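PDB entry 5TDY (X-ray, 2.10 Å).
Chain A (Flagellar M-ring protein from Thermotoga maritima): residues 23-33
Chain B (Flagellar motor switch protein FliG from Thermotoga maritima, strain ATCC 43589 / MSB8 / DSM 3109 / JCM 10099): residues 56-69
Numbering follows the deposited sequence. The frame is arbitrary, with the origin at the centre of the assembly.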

# COMPACT_ATOMS: atom_id res chain seq x y z
N SER A 23 -12.46 -3.74 -6.00
CA SER A 23 -12.74 -4.93 -5.21
C SER A 23 -11.46 -5.64 -4.77
O SER A 23 -11.46 -6.31 -3.73
N ASP A 24 -10.37 -5.50 -5.52
CA ASP A 24 -9.09 -6.04 -5.06
C ASP A 24 -8.58 -5.31 -3.83
O ASP A 24 -7.91 -5.92 -2.97
N ILE A 25 -8.84 -4.01 -3.73
CA ILE A 25 -8.50 -3.28 -2.51
C ILE A 25 -9.36 -3.75 -1.34
O ILE A 25 -8.85 -3.99 -0.24
N ALA A 26 -10.68 -3.88 -1.56
CA ALA A 26 -11.57 -4.36 -0.51
C ALA A 26 -11.12 -5.71 0.04
O ALA A 26 -11.23 -5.96 1.24
N GLU A 27 -10.66 -6.60 -0.84
CA GLU A 27 -10.21 -7.92 -0.40
C GLU A 27 -9.05 -7.82 0.59
O GLU A 27 -9.03 -8.53 1.60
N ILE A 28 -8.09 -6.94 0.33
CA ILE A 28 -6.96 -6.75 1.23
C ILE A 28 -7.39 -6.04 2.52
O ILE A 28 -6.91 -6.36 3.60
N VAL A 29 -8.32 -5.09 2.42
CA VAL A 29 -8.93 -4.50 3.62
C VAL A 29 -9.53 -5.59 4.50
O VAL A 29 -9.32 -5.61 5.72
N ARG A 30 -10.29 -6.51 3.89
CA ARG A 30 -10.89 -7.61 4.65
C ARG A 30 -9.81 -8.44 5.34
O ARG A 30 -9.85 -8.63 6.57
N LEU A 31 -8.86 -8.96 4.56
CA LEU A 31 -7.74 -9.73 5.09
C LEU A 31 -7.14 -9.05 6.32
O LEU A 31 -6.99 -9.68 7.38
N TRP A 32 -6.82 -7.76 6.20
CA TRP A 32 -6.16 -7.04 7.29
C TRP A 32 -7.05 -6.90 8.51
O TRP A 32 -6.61 -7.12 9.65
N PHE A 33 -8.31 -6.49 8.31
CA PHE A 33 -9.12 -6.06 9.45
C PHE A 33 -9.50 -7.24 10.35
O PHE A 33 -9.57 -7.08 11.57
N GLN B 56 4.83 2.16 5.14
CA GLN B 56 4.79 0.72 5.43
C GLN B 56 3.50 0.09 4.95
O GLN B 56 3.50 -0.97 4.32
N VAL B 57 2.36 0.72 5.27
CA VAL B 57 1.08 0.15 4.86
C VAL B 57 1.00 0.08 3.34
O VAL B 57 0.60 -0.94 2.77
N LEU B 58 1.43 1.15 2.67
CA LEU B 58 1.33 1.17 1.22
C LEU B 58 2.22 0.10 0.58
O LEU B 58 1.81 -0.56 -0.38
N GLU B 59 3.42 -0.11 1.13
CA GLU B 59 4.33 -1.13 0.59
C GLU B 59 3.75 -2.53 0.72
O GLU B 59 3.80 -3.32 -0.23
N GLU B 60 3.23 -2.87 1.90
CA GLU B 60 2.61 -4.17 2.09
C GLU B 60 1.37 -4.33 1.21
O GLU B 60 1.17 -5.38 0.60
N PHE B 61 0.54 -3.28 1.12
CA PHE B 61 -0.64 -3.36 0.27
C PHE B 61 -0.29 -3.71 -1.16
O PHE B 61 -0.95 -4.55 -1.79
N LEU B 62 0.74 -3.04 -1.73
CA LEU B 62 1.08 -3.26 -3.13
C LEU B 62 1.57 -4.68 -3.38
O LEU B 62 1.18 -5.32 -4.36
N SER B 63 2.46 -5.18 -2.50
CA SER B 63 2.90 -6.57 -2.55
C SER B 63 1.71 -7.54 -2.53
O SER B 63 1.63 -8.45 -3.36
N LEU B 64 0.76 -7.33 -1.62
CA LEU B 64 -0.41 -8.21 -1.56
C LEU B 64 -1.25 -8.12 -2.82
O LEU B 64 -1.71 -9.15 -3.34
N ALA B 65 -1.47 -6.91 -3.35
CA ALA B 65 -2.31 -6.75 -4.53
C ALA B 65 -1.70 -7.40 -5.76
O ALA B 65 -2.42 -7.87 -6.64
N LYS B 66 -0.37 -7.43 -5.85
CA LYS B 66 0.28 -8.04 -7.00
C LYS B 66 0.42 -9.55 -6.87
O LYS B 66 0.80 -10.21 -7.85
N ALA B 67 0.11 -10.12 -5.70
CA ALA B 67 0.31 -11.56 -5.49
C ALA B 67 -0.44 -12.37 -6.54
O ALA B 67 0.09 -13.35 -7.07
N LYS B 68 -1.67 -11.96 -6.88
CA LYS B 68 -2.46 -12.71 -7.85
C LYS B 68 -1.97 -12.54 -9.29
O LYS B 68 -2.46 -13.26 -10.17
N GLU B 69 -1.04 -11.63 -9.56
CA GLU B 69 -0.71 -11.28 -10.93
C GLU B 69 0.37 -12.20 -11.48
O GLU B 69 1.39 -12.44 -10.82

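Packing of the M-ring helix (chain A, 23-33) against FliG (chain B, 56-69). The two helix axes run 116° apart in direction and approach to 10.1 Å, a gap that side chains must fill; together the stretches bury 525 Å². The largest bump is Trp A32, whose CA-to-CB bond points toward chain B. With chi1 at -86° (m) and chi2 at -12°, its indole enters a hollow framed by Val B57, Glu B60, Phe B61 and Leu B64, residues spaced i, i+3, i+4 and i+7, and so gathered on one side of the FliG helix. Trp A32 CZ3 lies 3.7 Å from CG1 of Val B57, CH2 lies 3.8 Å from CB of Phe B61, and NE1 comes within 3.6 Å of CD1 of Leu B64. At the ring edge, Trp A32 NE1 donates a hydrogen bond to Glu B60 OE2 (3.0 Å, 147°), so the one polar atom of the indole is satisfied as the ring is seated; Glu B60 reaches it with chi1 and chi2 both t.

One helical turn back, Ile A28 (m, t) also points toward FliG. Ile A28 CD1 nestles 3.5 Å from CE1 of Phe B61, 3.7 Å from CB of Leu B64 and 3.8 Å from CB of Ala B65, whose short side chain is among the surfaces lining this pocket. Phe B61 (t, chi2 77°) leaves its backbone sideways, but its ring swings nearer, bringing CZ to 3.7 Å from CG1 of Ile A25 (m, t). Leu A31 (t, p) adds a looser contact, CD2 to CD1 of Leu B64 at 4.0 Å.

Beyond the apolar patch, Lys B68 (p, t, p, p) curls so that NZ makes a long salt bridge to Asp A24 OD1 (3.6 Å) and a weak hydrogen bond to Ala B65 O (3.3 Å). Water 1 accepts from Lys B68 NZ (2.8 Å) and donates to Asp A24 O (2.9 Å) and Glu A27 OE1 (3.2 Å), bridging the chains.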

# COMPACT_ATOMS: atom_id res chain seq x y z
CB SER A 23 -13.65 -5.90 -5.97
OG SER A 23 -13.02 -6.44 -7.11
CB ASP A 24 -8.04 -5.95 -6.17
CG ASP A 24 -8.29 -6.93 -7.29
OD1 ASP A 24 -8.91 -7.99 -7.01
OD2 ASP A 24 -7.90 -6.65 -8.44
CB ILE A 25 -8.64 -1.77 -2.74
CG1 ILE A 25 -7.76 -1.35 -3.92
CG2 ILE A 25 -8.26 -1.03 -1.45
CD1 ILE A 25 -7.85 0.14 -4.24
CB ALA A 26 -13.00 -4.48 -1.02
CB GLU A 27 -9.81 -8.76 -1.61
CG GLU A 27 -10.09 -10.25 -1.44
CD GLU A 27 -9.29 -11.11 -2.39
OE1 GLU A 27 -8.80 -10.58 -3.42
OE2 GLU A 27 -9.15 -12.31 -2.10
CB ILE A 28 -5.82 -5.99 0.52
CG1 ILE A 28 -5.25 -6.85 -0.61
CG2 ILE A 28 -4.73 -5.60 1.52
CD1 ILE A 28 -4.29 -6.12 -1.50
CB VAL A 29 -9.99 -3.45 3.23
CG1 VAL A 29 -10.86 -3.09 4.45
CG2 VAL A 29 -9.34 -2.21 2.65
CB ARG A 30 -11.71 -8.52 3.72
CG ARG A 30 -13.18 -8.21 3.63
CD ARG A 30 -13.93 -9.28 2.82
NE ARG A 30 -14.55 -8.73 1.62
CZ ARG A 30 -14.20 -9.02 0.36
NH1 ARG A 30 -13.24 -9.90 0.13
NH2 ARG A 30 -14.83 -8.45 -0.66
CB LEU A 31 -6.67 -9.89 4.01
CG LEU A 31 -5.39 -10.63 4.39
CD1 LEU A 31 -5.60 -12.10 4.28
CD2 LEU A 31 -4.24 -10.18 3.51
CB TRP A 32 -5.71 -5.67 6.80
CG TRP A 32 -4.35 -5.68 6.14
CD1 TRP A 32 -3.44 -6.70 6.15
CD2 TRP A 32 -3.77 -4.62 5.38
NE1 TRP A 32 -2.31 -6.33 5.44
CE2 TRP A 32 -2.49 -5.06 4.96
CE3 TRP A 32 -4.20 -3.34 5.01
CZ2 TRP A 32 -1.64 -4.26 4.20
CZ3 TRP A 32 -3.35 -2.55 4.24
CH2 TRP A 32 -2.09 -3.01 3.85
CB PHE A 33 -10.38 -5.33 8.97
CG PHE A 33 -11.14 -4.65 10.09
CD1 PHE A 33 -10.68 -3.45 10.63
CD2 PHE A 33 -12.30 -5.22 10.61
CE1 PHE A 33 -11.36 -2.82 11.66
CE2 PHE A 33 -12.99 -4.59 11.64
CZ PHE A 33 -12.52 -3.39 12.17
CB GLN B 56 4.96 0.47 6.93
CG GLN B 56 6.36 0.58 7.48
CD GLN B 56 6.39 0.41 8.99
OE1 GLN B 56 6.82 1.31 9.72
NE2 GLN B 56 5.92 -0.73 9.47
CB VAL B 57 -0.08 0.97 5.46
CG1 VAL B 57 -1.41 0.54 4.85
CG2 VAL B 57 -0.11 0.81 6.98
CB LEU B 58 1.69 2.56 0.70
CG LEU B 58 0.62 3.62 0.99
CD1 LEU B 58 1.05 4.99 0.47
CD2 LEU B 58 -0.72 3.22 0.40
CB GLU B 59 5.69 -1.05 1.27
CG GLU B 59 6.54 0.04 0.67
CD GLU B 59 7.57 0.56 1.62
OE1 GLU B 59 8.23 1.56 1.28
OE2 GLU B 59 7.73 -0.04 2.71
CB GLU B 60 2.25 -4.39 3.57
CG GLU B 60 1.74 -5.81 3.84
CD GLU B 60 1.29 -6.07 5.28
OE1 GLU B 60 1.63 -5.30 6.20
OE2 GLU B 60 0.58 -7.07 5.49
CB PHE B 61 -1.41 -2.04 0.26
CG PHE B 61 -2.42 -1.99 -0.84
CD1 PHE B 61 -3.62 -2.68 -0.72
CD2 PHE B 61 -2.14 -1.34 -2.04
CE1 PHE B 61 -4.55 -2.69 -1.78
CE2 PHE B 61 -3.06 -1.35 -3.09
CZ PHE B 61 -4.26 -2.01 -2.95
CB LEU B 62 2.14 -2.24 -3.57
CG LEU B 62 1.60 -0.81 -3.77
CD1 LEU B 62 2.72 0.18 -4.04
CD2 LEU B 62 0.57 -0.75 -4.89
CB SER B 63 3.87 -6.84 -1.38
OG SER B 63 4.12 -8.23 -1.15
CB LEU B 64 -1.26 -7.89 -0.33
CG LEU B 64 -0.65 -8.17 1.05
CD1 LEU B 64 -1.50 -7.61 2.22
CD2 LEU B 64 -0.44 -9.68 1.20
CB ALA B 65 -2.58 -5.27 -4.79
CB LYS B 66 1.66 -7.41 -7.24
CG LYS B 66 1.55 -5.98 -7.75
CD LYS B 66 2.85 -5.20 -7.63
CE LYS B 66 2.57 -3.72 -7.41
NZ LYS B 66 3.81 -2.89 -7.45
CB ALA B 67 -0.12 -11.97 -4.08
CB LYS B 68 -3.93 -12.29 -7.78
CG LYS B 68 -4.19 -10.94 -8.42
CD LYS B 68 -5.68 -10.57 -8.46
CE LYS B 68 -6.21 -10.18 -7.08
NZ LYS B 68 -5.50 -9.01 -6.44
CB GLU B 69 -0.26 -9.82 -11.02
CG GLU B 69 -1.42 -8.84 -10.81
CD GLU B 69 -0.98 -7.38 -10.75
OE1 GLU B 69 0.16 -7.07 -11.14
OE2 GLU B 69 -1.80 -6.54 -10.30
O HOH W 1 -6.59 -8.33 -3.91